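Metallo-beta-lactamase (Serratia marcescens, PDB 6K4X) hydrolyses the amide bond of beta-lactam antibiotics as a subclass B3 enzyme with two zinc ions, and is inhibited by 4-amino-2-sulfanylbenzoic acid. Local coordinates at residues A[112-116]-A[179-184]; A[141-145]-A[156-160]. All blocks are in the same frame, centred on the assembly; numbering follows the deposited sequence.

Contact 1 of 2, residues A[112-116]-A[179-184]; sequences PQFGS and VSADSY. With D0U (4-azanyl-2-sulfanyl-benzoic acid), chain E.
Pro-112 sits over one face of the Tyr-184 ring, CA above its centre: that atom is 3.7 Å from the ring centroid and only 9° off the ring normal, a CH-pi contact, and Pro-112 CB reaches Tyr-184 CE2 at 3.6 Å. The tyrosine takes the t rotamer (chi1 -171°), with chi2 near 90°, and His-189 stacks on it as well. Neither segment is regular helix or strand. Their one direct hydrogen bond runs from Ala-181 N to Pro-112 O (3.1 Å, 163°), and the closest CA pair is Gln-113 with Ser-180, 4.1 Å apart. Each segment also makes a turn: Gln-113 to Ser-116 is a type II beta turn closed by Ser-116 N to Gln-113 O (2.9 Å), with Gly-115 at phi 110°, where a CB would jam against the preceding carbonyl; Ala-181 to Tyr-184 is a type I turn closed by Tyr-184 N to Ala-181 O (3.2 Å). Ser-116 OG, chi1 p, also donates to Gln-113 O (2.7 Å), while Ala-181 CB meets Phe-114 O at 3.5 Å. Through Gln-113 and Val-179 the two loops border the dizinc pocket of the metallo-beta-lactamase fold. Gln-113 (chi1 m, chi2 t, chi3 80°) places its amide beside the zinc ligands His-74 and His-150 and passes Val-179, NE2 to CG1 3.5 Å. The amino end of the bound inhibitor rests against both: D0U N1 is 3.5 Å from Gln-113 OE1 and 3.6 Å from Val-179 CG2. Ser-180 OG, chi1 p, turns back to Ala-181 O (2.8 Å) and is also hydrogen-bonded to Arg-256.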
loop_
_atom_site.group_PDB
_atom_site.type_symbol
_atom_site.label_atom_id
_atom_site.label_comp_id
_atom_site.label_asym_id
_atom_site.label_seq_id
_atom_site.Cartn_x
_atom_site.Cartn_y
_atom_site.Cartn_z
ATOM N N PRO A 112 -13.502 -2.794 11.203
ATOM C CA PRO A 112 -13.656 -2.062 12.459
ATOM C C PRO A 112 -14.152 -0.622 12.284
ATOM O O PRO A 112 -14.809 -0.104 13.180
ATOM C CB PRO A 112 -12.244 -2.077 13.045
ATOM C CG PRO A 112 -11.643 -3.367 12.505
ATOM C CD PRO A 112 -12.196 -3.465 11.101
ATOM N N GLN A 113 -13.842 0.022 11.152
ATOM C CA GLN A 113 -14.303 1.375 10.898
ATOM C C GLN A 113 -15.715 1.438 10.314
ATOM O O GLN A 113 -16.220 2.545 10.084
ATOM C CB GLN A 113 -13.315 2.108 9.993
ATOM C CG GLN A 113 -11.995 2.411 10.666
ATOM C CD GLN A 113 -11.097 3.186 9.737
ATOM O OE1 GLN A 113 -11.240 4.399 9.583
ATOM N NE2 GLN A 113 -10.198 2.510 9.043
ATOM N N PHE A 114 -16.366 0.310 10.057
ATOM C CA PHE A 114 -17.699 0.334 9.479
ATOM C C PHE A 114 -18.630 1.196 10.335
ATOM O O PHE A 114 -18.715 1.045 11.571
ATOM C CB PHE A 114 -18.270 -1.078 9.392
ATOM C CG PHE A 114 -19.605 -1.155 8.706
ATOM C CD1 PHE A 114 -19.682 -1.189 7.321
ATOM C CD2 PHE A 114 -20.775 -1.207 9.441
ATOM C CE1 PHE A 114 -20.913 -1.289 6.685
ATOM C CE2 PHE A 114 -22.002 -1.270 8.796
ATOM C CZ PHE A 114 -22.071 -1.320 7.424
ATOM N N GLY A 115 -19.328 2.102 9.652
ATOM C CA GLY A 115 -20.153 3.133 10.289
ATOM C C GLY A 115 -19.546 4.507 10.109
ATOM O O GLY A 115 -20.246 5.531 10.242
ATOM N N SER A 116 -18.244 4.550 9.809
ATOM C CA SER A 116 -17.503 5.797 9.775
ATOM C C SER A 116 -16.725 5.956 8.464
ATOM O O SER A 116 -16.040 6.955 8.275
ATOM C CB SER A 116 -16.587 5.925 10.971
ATOM O OG SER A 116 -15.476 5.044 10.863
ATOM N N VAL A 179 -7.922 0.899 14.305
ATOM C CA VAL A 179 -8.738 2.136 14.340
ATOM C C VAL A 179 -10.176 1.698 14.091
ATOM O O VAL A 179 -10.426 0.720 13.420
ATOM C CB VAL A 179 -8.239 3.155 13.298
ATOM C CG1 VAL A 179 -8.141 2.532 11.925
ATOM C CG2 VAL A 179 -9.046 4.443 13.189
ATOM N N SER A 180 -11.140 2.394 14.681
ATOM C CA SER A 180 -12.510 1.916 14.557
ATOM C C SER A 180 -13.507 3.056 14.674
ATOM O O SER A 180 -13.185 4.153 15.097
ATOM C CB SER A 180 -12.813 0.885 15.601
ATOM O OG SER A 180 -13.001 1.489 16.886
ATOM N N ALA A 181 -14.752 2.712 14.358
ATOM C CA ALA A 181 -15.901 3.524 14.731
ATOM C C ALA A 181 -16.033 3.544 16.260
ATOM O O ALA A 181 -15.565 2.655 16.957
ATOM C CB ALA A 181 -17.163 2.959 14.112
ATOM N N ASP A 182 -16.756 4.545 16.764
ATOM C CA ASP A 182 -16.990 4.710 18.192
ATOM C C ASP A 182 -17.707 3.485 18.776
ATOM O O ASP A 182 -17.532 3.181 19.962
ATOM C CB ASP A 182 -17.802 5.981 18.464
ATOM C CG ASP A 182 -16.976 7.248 18.331
ATOM O OD1 ASP A 182 -15.738 7.141 18.316
ATOM O OD2 ASP A 182 -17.574 8.343 18.247
ATOM N N SER A 183 -18.533 2.801 17.982
ATOM C CA SER A 183 -19.367 1.693 18.451
ATOM C C SER A 183 -18.626 0.354 18.495
ATOM O O SER A 183 -19.241 -0.651 18.819
ATOM C CB SER A 183 -20.578 1.604 17.557
ATOM O OG SER A 183 -20.147 1.414 16.215
ATOM N N TYR A 184 -17.339 0.324 18.123
ATOM C CA TYR A 184 -16.619 -0.943 17.961
ATOM C C TYR A 184 -15.636 -1.197 19.104
ATOM O O TYR A 184 -14.852 -0.304 19.468
ATOM C CB TYR A 184 -15.830 -0.899 16.664
ATOM C CG TYR A 184 -15.204 -2.195 16.234
ATOM C CD1 TYR A 184 -15.912 -3.068 15.444
ATOM C CD2 TYR A 184 -13.897 -2.506 16.557
ATOM C CE1 TYR A 184 -15.347 -4.247 14.997
ATOM C CE2 TYR A 184 -13.310 -3.659 16.090
ATOM C CZ TYR A 184 -14.035 -4.537 15.312
ATOM O OH TYR A 184 -13.430 -5.687 14.857
HETATM O O2 D0U E . -4.407 3.450 6.620
HETATM C C7 D0U E . -4.474 3.700 7.843
HETATM O O1 D0U E . -3.583 3.317 8.655
HETATM C C3 D0U E . -5.625 4.449 8.414
HETATM C C2 D0U E . -5.470 4.895 9.756
HETATM C C4 D0U E . -6.805 4.738 7.706
HETATM S S1 D0U E . -7.181 4.418 6.073
HETATM C C5 D0U E . -7.814 5.438 8.405
HETATM C C6 D0U E . -7.673 5.861 9.729
HETATM N N1 D0U E . -8.676 6.580 10.366
HETATM C C1 D0U E . -6.498 5.605 10.376
#

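Contact 2 of 2, residues A[141-145]-A[156-160]; sequences AVKAH and TWTWQ
Thr-156 opens the pairing with two backbone bonds to His-145: its N donates to His-145 O (2.9 Å) and its O accepts from His-145 N (2.8 Å). The strands are antiparallel, their short axes 4.6 Å apart at closest and 151° between directions. Thr-156 OG1 is engaged by Thr-147 and Asp-174. Trp-157 and Ala-144 form a non-hydrogen-bonded pair, CA to CA 4.9 Å; with chi1 m and chi2 93° the indole brings CZ3 to 3.7 Å from Ala-144 CB and CE3 to 3.9 Å from Val-142 CG1. Thr-158 again bonds twice, N to Lys-143 O (3.0 Å) and O from Lys-143 N (2.8 Å). Its chi1 is p, and OG1 meets NE2 of His-145 (chi1 m) at 2.8 Å in a diagonal hydrogen bond across the face carrying Lys-143, His-145, Thr-156 and Thr-158. Trp-159, chi1 p, sets CE3 4.0 Å from Val-142 CG1. At Gln-160 a water carries on the pairing, accepting from Gln-160 N (2.9 Å) and donating to Ala-141 O (2.7 Å). This is a beta hairpin of the second sheet in the alphabeta/betaalpha sandwich: strand 134-137 flanks 140-146, strand 166-173 flanks 155-163, and in the facing sheet Val-142 and Trp-159 pack on strands 29-31 and 37-40, Trp-157 on 37-40.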
loop_
_atom_site.group_PDB
_atom_site.type_symbol
_atom_site.label_atom_id
_atom_site.label_comp_id
_atom_site.label_asym_id
_atom_site.label_seq_id
_atom_site.Cartn_x
_atom_site.Cartn_y
_atom_site.Cartn_z
ATOM N N ALA A 141 8.579 -9.245 -10.707
ATOM C CA ALA A 141 8.047 -10.302 -9.864
ATOM C C ALA A 141 7.716 -9.721 -8.490
ATOM O O ALA A 141 8.623 -9.401 -7.718
ATOM C CB ALA A 141 9.045 -11.429 -9.744
ATOM N N VAL A 142 6.437 -9.570 -8.201
ATOM C CA VAL A 142 5.958 -8.964 -6.973
ATOM C C VAL A 142 5.233 -10.035 -6.157
ATOM O O VAL A 142 4.336 -10.712 -6.677
ATOM C CB VAL A 142 5.017 -7.786 -7.256
ATOM C CG1 VAL A 142 4.454 -7.253 -5.959
ATOM C CG2 VAL A 142 5.700 -6.692 -8.046
ATOM N N LYS A 143 5.587 -10.175 -4.879
ATOM C CA LYS A 143 4.956 -11.177 -4.028
ATOM C C LYS A 143 3.896 -10.507 -3.147
ATOM O O LYS A 143 4.109 -9.407 -2.628
ATOM C CB LYS A 143 6.002 -11.876 -3.160
ATOM C CG LYS A 143 5.447 -12.900 -2.186
ATOM C CD LYS A 143 6.501 -13.773 -1.552
ATOM C CE LYS A 143 7.268 -14.619 -2.545
ATOM N NZ LYS A 143 8.326 -15.395 -1.862
ATOM N N ALA A 144 2.754 -11.185 -3.008
ATOM C CA ALA A 144 1.682 -10.791 -2.111
ATOM C C ALA A 144 1.908 -11.435 -0.751
ATOM O O ALA A 144 2.115 -12.639 -0.658
ATOM C CB ALA A 144 0.363 -11.243 -2.688
ATOM N N HIS A 145 1.798 -10.648 0.309
ATOM C CA HIS A 145 1.816 -11.138 1.689
ATOM C C HIS A 145 0.529 -10.708 2.377
ATOM O O HIS A 145 0.251 -9.525 2.494
ATOM C CB HIS A 145 3.002 -10.588 2.480
ATOM C CG HIS A 145 4.306 -10.878 1.838
ATOM N ND1 HIS A 145 5.133 -11.893 2.268
ATOM C CD2 HIS A 145 4.954 -10.239 0.841
ATOM C CE1 HIS A 145 6.226 -11.881 1.526
ATOM N NE2 HIS A 145 6.136 -10.885 0.647
ATOM N N THR A 156 0.426 -6.699 1.820
ATOM C CA THR A 156 1.725 -6.046 1.738
ATOM C C THR A 156 2.503 -6.678 0.584
ATOM O O THR A 156 2.512 -7.902 0.450
ATOM C CB THR A 156 2.450 -6.198 3.077
ATOM O OG1 THR A 156 1.785 -5.408 4.059
ATOM C CG2 THR A 156 3.908 -5.833 3.055
ATOM N N TRP A 157 3.083 -5.856 -0.284
ATOM C CA TRP A 157 3.636 -6.304 -1.557
ATOM C C TRP A 157 5.151 -6.154 -1.524
ATOM O O TRP A 157 5.648 -5.114 -1.048
ATOM C CB TRP A 157 3.047 -5.475 -2.697
ATOM C CG TRP A 157 1.558 -5.523 -2.809
ATOM C CD1 TRP A 157 0.696 -4.641 -2.235
ATOM C CD2 TRP A 157 0.735 -6.490 -3.490
ATOM N NE1 TRP A 157 -0.595 -4.928 -2.560
ATOM C CE2 TRP A 157 -0.602 -6.060 -3.320
ATOM C CE3 TRP A 157 0.979 -7.635 -4.253
ATOM C CZ2 TRP A 157 -1.681 -6.717 -3.884
ATOM C CZ3 TRP A 157 -0.096 -8.274 -4.827
ATOM C CH2 TRP A 157 -1.394 -7.820 -4.630
ATOM N N THR A 158 5.897 -7.131 -2.053
ATOM C CA THR A 158 7.357 -7.063 -2.004
ATOM C C THR A 158 7.977 -7.422 -3.356
ATOM O O THR A 158 7.428 -8.171 -4.154
ATOM C CB THR A 158 7.934 -7.978 -0.920
ATOM O OG1 THR A 158 7.628 -9.344 -1.213
ATOM C CG2 THR A 158 7.381 -7.635 0.444
ATOM N N TRP A 159 9.142 -6.833 -3.611
ATOM C CA TRP A 159 9.868 -7.089 -4.827
ATOM C C TRP A 159 11.327 -6.709 -4.635
ATOM O O TRP A 159 11.723 -6.237 -3.570
ATOM C CB TRP A 159 9.244 -6.337 -5.996
ATOM C CG TRP A 159 9.261 -4.845 -5.848
ATOM C CD1 TRP A 159 10.248 -3.984 -6.224
ATOM C CD2 TRP A 159 8.211 -4.031 -5.304
ATOM N NE1 TRP A 159 9.888 -2.694 -5.942
ATOM C CE2 TRP A 159 8.633 -2.691 -5.385
ATOM C CE3 TRP A 159 6.942 -4.308 -4.794
ATOM C CZ2 TRP A 159 7.826 -1.645 -4.952
ATOM C CZ3 TRP A 159 6.144 -3.280 -4.361
ATOM C CH2 TRP A 159 6.582 -1.964 -4.456
ATOM N N GLN A 160 12.125 -6.926 -5.677
ATOM C CA GLN A 160 13.508 -6.522 -5.675
ATOM C C GLN A 160 13.741 -5.533 -6.799
ATOM O O GLN A 160 13.277 -5.771 -7.908
ATOM C CB GLN A 160 14.427 -7.724 -5.858
ATOM C CG GLN A 160 14.278 -8.729 -4.730
ATOM C CD GLN A 160 15.486 -9.611 -4.547
ATOM O OE1 GLN A 160 16.483 -9.508 -5.267
ATOM N NE2 GLN A 160 15.402 -10.477 -3.552
HETATM O O HOH W 1 11.242 -8.790 -7.684
#

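How the contacts relate
Contact 2 belongs to the framework of the sandwich and contact 1 to the periphery, with about 30 Å between their centres and the middle of the chain lying between them. In sequence, the hairpin falls between the two loops of contact 1; they share no strand or helix. Contact 2 relies on repeated backbone bonding between regular strands, with tryptophans buried between the sheets on one face and polar side chains on the other. Contact 1 joins irregular loops through a single backbone hydrogen bond and a proline on an aromatic ring, each loop shaped by its own turn, with several exposed residues. It alone of the two touches the inhibitor; contact 2 lies well away from it.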